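Local coordinates for archaeal Sm-like protein AF-Sm2 (Archaeoglobus fulgidus, PDB 1LJO) that probably binds RNA as a member of the Sm/LSM protein family and assembles into a six-subunit complex, at residues I17-K23 and V69-Q75; E25-L29 and K51-R57. All coordinates share one frame; numbering follows the deposited sequence.

Contact 1: residues I17-K23 and V69-Q75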
ATOM      1  N   ILE A  17      19.944  -9.080 -16.307  1.00 12.25           N
ATOM      2  CA  ILE A  17      19.173  -7.876 -16.604  1.00 12.39           C
ATOM      3  C   ILE A  17      17.677  -8.129 -16.461  1.00 11.21           C
ATOM      4  O   ILE A  17      17.145  -9.091 -17.015  1.00 11.91           O
ATOM      5  CB  ILE A  17      19.411  -7.396 -18.055  1.00 14.96           C
ATOM      6  CG1 ILE A  17      20.911  -7.241 -18.322  1.00 17.81           C
ATOM      7  CG2 ILE A  17      18.667  -6.085 -18.299  1.00 14.38           C
ATOM      8  CD1 ILE A  17      21.608  -6.282 -17.389  1.00 19.62           C
ATOM      9  N   ILE A  18      16.998  -7.251 -15.728  1.00  9.41           N
ATOM     10  CA  ILE A  18      15.563  -7.390 -15.528  1.00 11.75           C
ATOM     11  C   ILE A  18      14.857  -6.070 -15.807  1.00 13.26           C
ATOM     12  O   ILE A  18      15.489  -5.012 -15.821  1.00 12.21           O
ATOM     13  CB  ILE A  18      15.232  -7.826 -14.079  1.00 11.15           C
ATOM     14  CG1 ILE A  18      15.643  -6.733 -13.087  1.00 12.77           C
ATOM     15  CG2 ILE A  18      15.975  -9.118 -13.744  1.00 13.70           C
ATOM     16  CD1 ILE A  18      15.151  -6.976 -11.656  1.00  9.49           C
ATOM     17  N   ARG A  19      13.547  -6.150 -16.041  1.00 10.70           N
ATOM     18  CA  ARG A  19      12.721  -4.978 -16.294  1.00 12.91           C
ATOM     19  C   ARG A  19      11.708  -4.961 -15.160  1.00 11.65           C
ATOM     20  O   ARG A  19      11.086  -5.983 -14.869  1.00 11.52           O
ATOM     21  CB  ARG A  19      12.006  -5.101 -17.649  1.00 14.90           C
ATOM     22  CG  ARG A  19      11.034  -3.964 -17.959  1.00 22.71           C
ATOM     23  CD  ARG A  19      10.406  -4.129 -19.346  1.00 26.27           C
ATOM     24  NE  ARG A  19      11.398  -4.010 -20.410  1.00 30.98           N
ATOM     25  CZ  ARG A  19      11.814  -2.856 -20.927  1.00 33.47           C
ATOM     26  NH1 ARG A  19      11.317  -1.708 -20.486  1.00 35.05           N
ATOM     27  NH2 ARG A  19      12.737  -2.850 -21.879  1.00 32.94           N
ATOM     28  N   VAL A  20      11.546  -3.804 -14.525  1.00 12.81           N
ATOM     29  CA  VAL A  20      10.634  -3.665 -13.391  1.00 12.18           C
ATOM     30  C   VAL A  20       9.611  -2.549 -13.532  1.00 14.25           C
ATOM     31  O   VAL A  20       9.955  -1.431 -13.903  1.00 13.93           O
ATOM     32  CB  VAL A  20      11.414  -3.374 -12.088  1.00 12.11           C
ATOM     33  CG1 VAL A  20      10.453  -3.339 -10.898  1.00 11.83           C
ATOM     34  CG2 VAL A  20      12.496  -4.413 -11.890  1.00 11.98           C
ATOM     35  N   GLU A  21       8.355  -2.859 -13.226  1.00 10.98           N
ATOM     36  CA  GLU A  21       7.311  -1.844 -13.271  1.00 18.04           C
ATOM     37  C   GLU A  21       6.982  -1.511 -11.819  1.00 16.71           C
ATOM     38  O   GLU A  21       6.659  -2.403 -11.032  1.00 13.57           O
ATOM     39  CB  GLU A  21       6.065  -2.368 -13.986  1.00 21.82           C
ATOM     40  CG  GLU A  21       4.879  -1.425 -13.879  1.00 29.30           C
ATOM     41  CD  GLU A  21       3.719  -1.845 -14.755  1.00 33.96           C
ATOM     42  OE1 GLU A  21       3.320  -3.028 -14.690  1.00 36.33           O
ATOM     43  OE2 GLU A  21       3.204  -0.989 -15.506  1.00 38.97           O
ATOM     44  N   MET A  22       7.086  -0.232 -11.468  1.00 15.57           N
ATOM     45  CA  MET A  22       6.813   0.223 -10.107  1.00 16.49           C
ATOM     46  C   MET A  22       5.467   0.919 -10.032  1.00 18.10           C
ATOM     47  O   MET A  22       5.044   1.584 -10.981  1.00 19.18           O
ATOM     48  CB  MET A  22       7.895   1.201  -9.633  1.00 15.35           C
ATOM     49  CG  MET A  22       9.305   0.648  -9.604  1.00 14.61           C
ATOM     50  SD  MET A  22       9.509  -0.715  -8.435  1.00 14.83           S
ATOM     51  CE  MET A  22       9.425   0.157  -6.865  1.00 12.83           C
ATOM     52  N   LYS A  23       4.807   0.785  -8.889  1.00 17.43           N
ATOM     53  CA  LYS A  23       3.504   1.399  -8.684  1.00 24.78           C
ATOM     54  C   LYS A  23       3.574   2.924  -8.765  1.00 30.60           C
ATOM     55  O   LYS A  23       2.723   3.558  -9.392  1.00 36.89           O
ATOM     56  CB  LYS A  23       2.939   0.957  -7.331  1.00 25.61           C
ATOM     57  CG  LYS A  23       1.528   1.427  -7.053  1.00 29.18           C
ATOM     58  CD  LYS A  23       0.901   0.622  -5.923  1.00 30.69           C
ATOM     59  CE  LYS A  23       1.730   0.692  -4.649  1.00 31.48           C
ATOM     60  NZ  LYS A  23       1.194  -0.198  -3.583  1.00 29.40           N
ATOM     61  N   VAL A  69       6.855  -2.589  -5.916  1.00 11.13           N
ATOM     62  CA  VAL A  69       7.204  -3.300  -7.140  1.00 12.90           C
ATOM     63  C   VAL A  69       5.894  -3.913  -7.618  1.00 12.03           C
ATOM     64  O   VAL A  69       5.145  -4.475  -6.818  1.00 13.49           O
ATOM     65  CB  VAL A  69       8.197  -4.458  -6.879  1.00 12.99           C
ATOM     66  CG1 VAL A  69       8.285  -5.353  -8.112  1.00 10.85           C
ATOM     67  CG2 VAL A  69       9.577  -3.902  -6.544  1.00 13.91           C
ATOM     68  N   VAL A  70       5.601  -3.790  -8.907  1.00 10.26           N
ATOM     69  CA  VAL A  70       4.374  -4.366  -9.447  1.00  9.03           C
ATOM     70  C   VAL A  70       4.673  -5.652 -10.208  1.00 10.37           C
ATOM     71  O   VAL A  70       4.097  -6.709  -9.928  1.00 13.74           O
ATOM     72  CB  VAL A  70       3.656  -3.379 -10.408  1.00 12.59           C
ATOM     73  CG1 VAL A  70       2.449  -4.064 -11.057  1.00 11.93           C
ATOM     74  CG2 VAL A  70       3.206  -2.137  -9.636  1.00 12.95           C
ATOM     75  N   LEU A  71       5.600  -5.562 -11.151  1.00 10.76           N
ATOM     76  CA  LEU A  71       5.952  -6.698 -11.987  1.00 14.37           C
ATOM     77  C   LEU A  71       7.449  -6.730 -12.288  1.00 13.59           C
ATOM     78  O   LEU A  71       8.070  -5.688 -12.489  1.00 14.87           O
ATOM     79  CB  LEU A  71       5.138  -6.613 -13.290  1.00 15.71           C
ATOM     80  CG  LEU A  71       5.297  -7.637 -14.421  1.00 19.18           C
ATOM     81  CD1 LEU A  71       4.135  -7.478 -15.412  1.00 18.54           C
ATOM     82  CD2 LEU A  71       6.624  -7.433 -15.131  1.00 19.07           C
ATOM     83  N   ILE A  72       8.019  -7.933 -12.308  1.00 11.85           N
ATOM     84  CA  ILE A  72       9.436  -8.124 -12.609  1.00 12.14           C
ATOM     85  C   ILE A  72       9.511  -9.086 -13.783  1.00 13.51           C
ATOM     86  O   ILE A  72       8.855 -10.120 -13.784  1.00 13.00           O
ATOM     87  CB  ILE A  72      10.209  -8.750 -11.426  1.00 15.00           C
ATOM     88  CG1 ILE A  72      10.107  -7.849 -10.195  1.00 13.31           C
ATOM     89  CG2 ILE A  72      11.681  -8.955 -11.817  1.00 15.75           C
ATOM     90  CD1 ILE A  72      10.809  -8.421  -8.959  1.00 16.07           C
ATOM     91  N   GLN A  73      10.309  -8.740 -14.784  1.00 15.97           N
ATOM     92  CA  GLN A  73      10.436  -9.573 -15.968  1.00 17.94           C
ATOM     93  C   GLN A  73      11.885  -9.708 -16.401  1.00 19.26           C
ATOM     94  O   GLN A  73      12.578  -8.708 -16.579  1.00 19.75           O
ATOM     95  CB  GLN A  73       9.619  -8.962 -17.117  1.00 20.01           C
ATOM     96  CG  GLN A  73       9.863  -9.598 -18.479  1.00 22.80           C
ATOM     97  CD  GLN A  73       9.202  -8.830 -19.611  1.00 24.83           C
ATOM     98  OE1 GLN A  73       9.382  -7.619 -19.743  1.00 25.58           O
ATOM     99  NE2 GLN A  73       8.439  -9.534 -20.440  1.00 24.85           N
ATOM    100  N   PRO A  74      12.369 -10.949 -16.560  1.00 21.71           N
ATOM    101  CA  PRO A  74      13.757 -11.134 -16.989  1.00 23.39           C
ATOM    102  C   PRO A  74      13.867 -10.428 -18.337  1.00 28.88           C
ATOM    103  O   PRO A  74      12.919 -10.455 -19.124  1.00 28.01           O
ATOM    104  CB  PRO A  74      13.877 -12.649 -17.128  1.00 25.69           C
ATOM    105  CG  PRO A  74      12.884 -13.165 -16.119  1.00 25.64           C
ATOM    106  CD  PRO A  74      11.708 -12.248 -16.338  1.00 23.40           C
ATOM    107  N   GLN A  75      14.995  -9.784 -18.604  1.00 32.73           N
ATOM    108  CA  GLN A  75      15.145  -9.092 -19.875  1.00 39.17           C
ATOM    109  C   GLN A  75      15.880  -9.976 -20.872  1.00 42.29           C
ATOM    110  O   GLN A  75      16.512 -10.958 -20.427  1.00 44.20           O
ATOM    111  CB  GLN A  75      15.902  -7.779 -19.678  1.00 41.26           C
ATOM    112  CG  GLN A  75      15.908  -6.876 -20.901  1.00 46.85           C
ATOM    113  CD  GLN A  75      14.508  -6.503 -21.359  1.00 49.37           C
ATOM    114  OE1 GLN A  75      13.728  -7.361 -21.775  1.00 50.93           O
ATOM    115  NE2 GLN A  75      14.184  -5.218 -21.279  1.00 50.14           N
TER

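Contact 2: residues E25-L29 and K51-R57. With ACY (acetic acid), chain C.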
ATOM      1  N   GLU A  25       5.662   4.782 -10.405  1.00 48.95           N
ATOM      2  CA  GLU A  25       6.512   5.147 -11.539  1.00 49.42           C
ATOM      3  C   GLU A  25       5.795   4.862 -12.858  1.00 48.97           C
ATOM      4  O   GLU A  25       5.227   3.788 -13.043  1.00 49.84           O
ATOM      5  CB  GLU A  25       7.824   4.362 -11.476  1.00 51.57           C
ATOM      6  CG  GLU A  25       9.060   5.215 -11.220  1.00 54.39           C
ATOM      7  CD  GLU A  25       9.628   5.818 -12.491  1.00 55.59           C
ATOM      8  OE1 GLU A  25      10.110   5.047 -13.347  1.00 56.74           O
ATOM      9  OE2 GLU A  25       9.592   7.059 -12.638  1.00 56.01           O
ATOM     10  N   GLU A  26       5.824   5.824 -13.775  1.00 47.72           N
ATOM     11  CA  GLU A  26       5.165   5.660 -15.068  1.00 45.76           C
ATOM     12  C   GLU A  26       6.048   4.971 -16.112  1.00 42.11           C
ATOM     13  O   GLU A  26       5.548   4.369 -17.063  1.00 41.70           O
ATOM     14  CB  GLU A  26       4.690   7.024 -15.581  1.00 50.25           C
ATOM     15  CG  GLU A  26       5.734   8.126 -15.498  1.00 54.51           C
ATOM     16  CD  GLU A  26       5.127   9.514 -15.619  1.00 57.55           C
ATOM     17  OE1 GLU A  26       4.267   9.862 -14.782  1.00 58.81           O
ATOM     18  OE2 GLU A  26       5.509  10.259 -16.548  1.00 59.03           O
ATOM     19  N   ASN A  27       7.361   5.059 -15.931  1.00 37.10           N
ATOM     20  CA  ASN A  27       8.304   4.426 -16.848  1.00 32.16           C
ATOM     21  C   ASN A  27       8.900   3.212 -16.147  1.00 29.56           C
ATOM     22  O   ASN A  27       8.979   3.188 -14.922  1.00 28.35           O
ATOM     23  CB  ASN A  27       9.420   5.402 -17.214  1.00 31.78           C
ATOM     24  CG  ASN A  27       8.892   6.691 -17.797  1.00 33.56           C
ATOM     25  OD1 ASN A  27       8.067   6.676 -18.706  1.00 36.50           O
ATOM     26  ND2 ASN A  27       9.368   7.815 -17.280  1.00 32.62           N
ATOM     27  N   GLN A  28       9.320   2.212 -16.916  1.00 25.00           N
ATOM     28  CA  GLN A  28       9.905   1.015 -16.324  1.00 24.08           C
ATOM     29  C   GLN A  28      11.386   1.201 -16.029  1.00 22.39           C
ATOM     30  O   GLN A  28      12.041   2.072 -16.604  1.00 18.75           O
ATOM     31  CB  GLN A  28       9.744  -0.193 -17.253  1.00 26.69           C
ATOM     32  CG  GLN A  28       8.316  -0.499 -17.680  1.00 29.60           C
ATOM     33  CD  GLN A  28       7.963   0.138 -19.013  1.00 30.51           C
ATOM     34  OE1 GLN A  28       8.628  -0.104 -20.024  1.00 28.00           O
ATOM     35  NE2 GLN A  28       6.910   0.951 -19.024  1.00 30.38           N
ATOM     36  N   LEU A  29      11.905   0.373 -15.126  1.00 17.60           N
ATOM     37  CA  LEU A  29      13.317   0.409 -14.777  1.00 13.82           C
ATOM     38  C   LEU A  29      13.965  -0.846 -15.335  1.00 14.73           C
ATOM     39  O   LEU A  29      13.433  -1.948 -15.188  1.00 13.40           O
ATOM     40  CB  LEU A  29      13.516   0.450 -13.256  1.00 15.61           C
ATOM     41  CG  LEU A  29      13.069   1.710 -12.513  1.00 17.65           C
ATOM     42  CD1 LEU A  29      13.524   2.948 -13.282  1.00 19.13           C
ATOM     43  CD2 LEU A  29      11.565   1.713 -12.373  1.00 23.43           C
ATOM     44  N   LYS A  51      10.843   3.196 -21.549  1.00 27.16           N
ATOM     45  CA  LYS A  51       9.443   3.156 -21.949  1.00 32.30           C
ATOM     46  C   LYS A  51       9.464   2.138 -23.078  1.00 34.33           C
ATOM     47  O   LYS A  51       9.476   2.492 -24.256  1.00 36.68           O
ATOM     48  CB  LYS A  51       8.978   4.513 -22.479  1.00 33.18           C
ATOM     49  CG  LYS A  51       8.444   5.451 -21.412  1.00 35.44           C
ATOM     50  CD  LYS A  51       7.950   6.747 -22.036  1.00 37.00           C
ATOM     51  CE  LYS A  51       6.800   7.330 -21.240  1.00 37.26           C
ATOM     52  NZ  LYS A  51       5.641   6.400 -21.246  1.00 37.82           N
ATOM     53  N   GLY A  52       9.490   0.864 -22.707  1.00 36.17           N
ATOM     54  CA  GLY A  52       9.566  -0.178 -23.707  1.00 36.07           C
ATOM     55  C   GLY A  52      11.031  -0.262 -24.078  1.00 37.69           C
ATOM     56  O   GLY A  52      11.890  -0.339 -23.196  1.00 37.36           O
ATOM     57  N   GLU A  53      11.333  -0.224 -25.369  1.00 36.96           N
ATOM     58  CA  GLU A  53      12.719  -0.295 -25.810  1.00 38.00           C
ATOM     59  C   GLU A  53      13.350   1.095 -25.883  1.00 35.81           C
ATOM     60  O   GLU A  53      14.495   1.244 -26.313  1.00 36.99           O
ATOM     61  CB  GLU A  53      12.798  -0.979 -27.175  1.00 40.98           C
ATOM     62  CG  GLU A  53      12.146  -2.354 -27.214  1.00 46.00           C
ATOM     63  CD  GLU A  53      12.748  -3.319 -26.206  1.00 49.17           C
ATOM     64  OE1 GLU A  53      13.965  -3.587 -26.290  1.00 51.39           O
ATOM     65  OE2 GLU A  53      12.003  -3.811 -25.331  1.00 50.07           O
ATOM     66  N   GLU A  54      12.606   2.109 -25.451  1.00 32.81           N
ATOM     67  CA  GLU A  54      13.095   3.484 -25.477  1.00 30.87           C
ATOM     68  C   GLU A  54      13.669   3.955 -24.145  1.00 27.61           C
ATOM     69  O   GLU A  54      12.969   4.011 -23.137  1.00 29.24           O
ATOM     70  CB  GLU A  54      11.971   4.435 -25.899  1.00 34.29           C
ATOM     71  CG  GLU A  54      11.448   4.203 -27.306  1.00 37.10           C
ATOM     72  CD  GLU A  54      12.517   4.401 -28.364  1.00 39.05           C
ATOM     73  OE1 GLU A  54      13.089   5.510 -28.437  1.00 39.81           O
ATOM     74  OE2 GLU A  54      12.785   3.447 -29.123  1.00 41.42           O
ATOM     75  N   LYS A  55      14.950   4.305 -24.162  1.00 26.15           N
ATOM     76  CA  LYS A  55      15.665   4.799 -22.988  1.00 24.91           C
ATOM     77  C   LYS A  55      15.369   6.288 -22.786  1.00 26.12           C
ATOM     78  O   LYS A  55      15.471   7.078 -23.729  1.00 24.82           O
ATOM     79  CB  LYS A  55      17.167   4.580 -23.199  1.00 28.30           C
ATOM     80  CG  LYS A  55      18.095   5.478 -22.402  1.00 31.15           C
ATOM     81  CD  LYS A  55      18.186   5.078 -20.946  1.00 35.12           C
ATOM     82  CE  LYS A  55      19.642   5.001 -20.505  1.00 34.85           C
ATOM     83  NZ  LYS A  55      20.406   6.226 -20.872  1.00 38.47           N
ATOM     84  N   VAL A  56      15.001   6.671 -21.564  1.00 22.26           N
ATOM     85  CA  VAL A  56      14.697   8.069 -21.273  1.00 22.11           C
ATOM     86  C   VAL A  56      15.610   8.710 -20.229  1.00 22.94           C
ATOM     87  O   VAL A  56      15.798   9.920 -20.240  1.00 20.13           O
ATOM     88  CB  VAL A  56      13.228   8.245 -20.821  1.00 24.28           C
ATOM     89  CG1 VAL A  56      12.290   7.767 -21.918  1.00 24.86           C
ATOM     90  CG2 VAL A  56      12.975   7.482 -19.539  1.00 22.83           C
ATOM     91  N   ARG A  57      16.172   7.908 -19.325  1.00 21.31           N
ATOM     92  CA  ARG A  57      17.070   8.430 -18.293  1.00 21.32           C
ATOM     93  C   ARG A  57      18.067   7.385 -17.803  1.00 22.16           C
ATOM     94  O   ARG A  57      17.714   6.224 -17.628  1.00 19.00           O
ATOM     95  CB  ARG A  57      16.289   8.909 -17.062  1.00 26.83           C
ATOM     96  CG  ARG A  57      15.529  10.209 -17.193  1.00 32.40           C
ATOM     97  CD  ARG A  57      15.240  10.760 -15.796  1.00 34.30           C
ATOM     98  NE  ARG A  57      14.404  11.957 -15.806  1.00 38.31           N
ATOM     99  CZ  ARG A  57      13.079  11.947 -15.920  1.00 40.20           C
ATOM    100  NH1 ARG A  57      12.426  10.797 -16.035  1.00 38.65           N
ATOM    101  NH2 ARG A  57      12.405  13.091 -15.911  1.00 41.69           N
TER
HETATM  102  C   ACY C 201       5.061   2.729 -21.657  1.00 51.60           C
HETATM  103  O   ACY C 201       4.066   3.019 -22.449  1.00 52.86           O
HETATM  104  OXT ACY C 201       5.500   3.419 -20.673  1.00 51.61           O
HETATM  105  CH3 ACY C 201       5.732   1.409 -21.996  1.00 51.74           C
HETATM  106  O   HOH W   1       4.348   8.645 -19.386  1.00 33.30           O

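Contact 1: residues I17-K23 and V69-Q75
R19 and Q73, paired across the strands and so on one face of the sheet, both hold CG opposite the backbone N (chi1 176° and 170°), which lines the two chains up side by side, pointing the same way. R19 CD passes 3.7 Å from Q73 OE1, which lies near the guanidinium plane at its edge, while the amide itself is turned 81° to that plane. Below them the backbones exchange two bonds, R19 N to Q73 O at 2.8 Å and Q73 N to R19 O at 2.9 Å, as in any antiparallel hydrogen-bonded pair. E21 departs from this pattern: its N donates to L71 O at 2.9 Å, but its O takes V70 N at 2.7 Å and L71 N only weakly at 3.3 Å, a classic beta bulge. Strands 17-22 and 69-74 are the first and last of the Sm fold, and their pairing helps curl its sheet into a small barrel. V20, M22, V69 and I72 face the buried side; M22 SD rests 3.7 Å from V69 CG2, and L42 and L64 lie against this cluster. With an alanine at R19, the G52 carbonyl would probably lose the weak hydrogen bond from NH2, and the Q73 chain the neighbour along its flank. Q73 NE2 bonds L59 O of the second subunit, where L71 and I72 carry the sheet across the interface.

Contact 2: residues E25-L29 and K51-R57
Atom OXT of a bound acetic acid, probably from the crystallisation liquor, is held from both segments: K51 NZ lies 3.0 Å from OXT, and Q28 NE2 donates to it over 3.3 Å along a bent path (140° at the hydrogen). The other end of the same amide makes the direct link, G52 N to Q28 OE1 at 3.0 Å and 156°, with the donor in the carbonyl plane. A bend in the Q28 chain at chi2 (94°) turns the amide across, so that its oxygen meets the backbone of the turn while its nitrogen serves the acid. G52, at the second position of a type II' turn from K51 to E54, has a positive phi, a conformation that suits glycine. K51 N to E54 O at 2.8 Å pairs the two ends of the turn, while the bond that closes it, E54 N to K51 O, is weak at 3.4 Å. N27 lies against the aliphatic part of K51, CG to CG 3.8 Å apart. One water makes a further, weak link between the segments, accepting from K51 NZ at 3.2 Å and donating to E26 OE2 at 3.5 Å. At the other side of N27, ND2 lies at the edge of the R57 guanidinium, and both groups are drawn to E49: ND2 hydrogen-bonds OE2, and R57 NH1 forms a salt bridge with that same oxygen. The backbones of V56 and R57 both bond to E49, forming a classic beta bulge. The turn joins strands 47-51 and 54-60, and is the equivalent of loop L4 of Sm proteins; strand 28-36 starts alongside it, Q28 pairing with C50, with R19 of strand 17-22 against the Q28 side chain.

How the contacts relate
From the N terminus the chain passes helix 6-12 and enters strand 17-22, the first half of contact 1. It then turns through 25-27, where contact 2 begins, into strand 28-36, and runs on through strands 42-44 and 47-51 before 51-57 closes that smaller loop across 21 intervening residues. Strand 69-74 closes the larger one over 45, so contact 2 is nested inside contact 1 and the two do not cross. Strands 17-22 and 28-36 are neighbours in the sheet, and V20 N lies 2.7 Å from L29 O between them. Contact 1 thus joins the first and last strands, whereas contact 2 ties an outer turn to the start of strand 28-36.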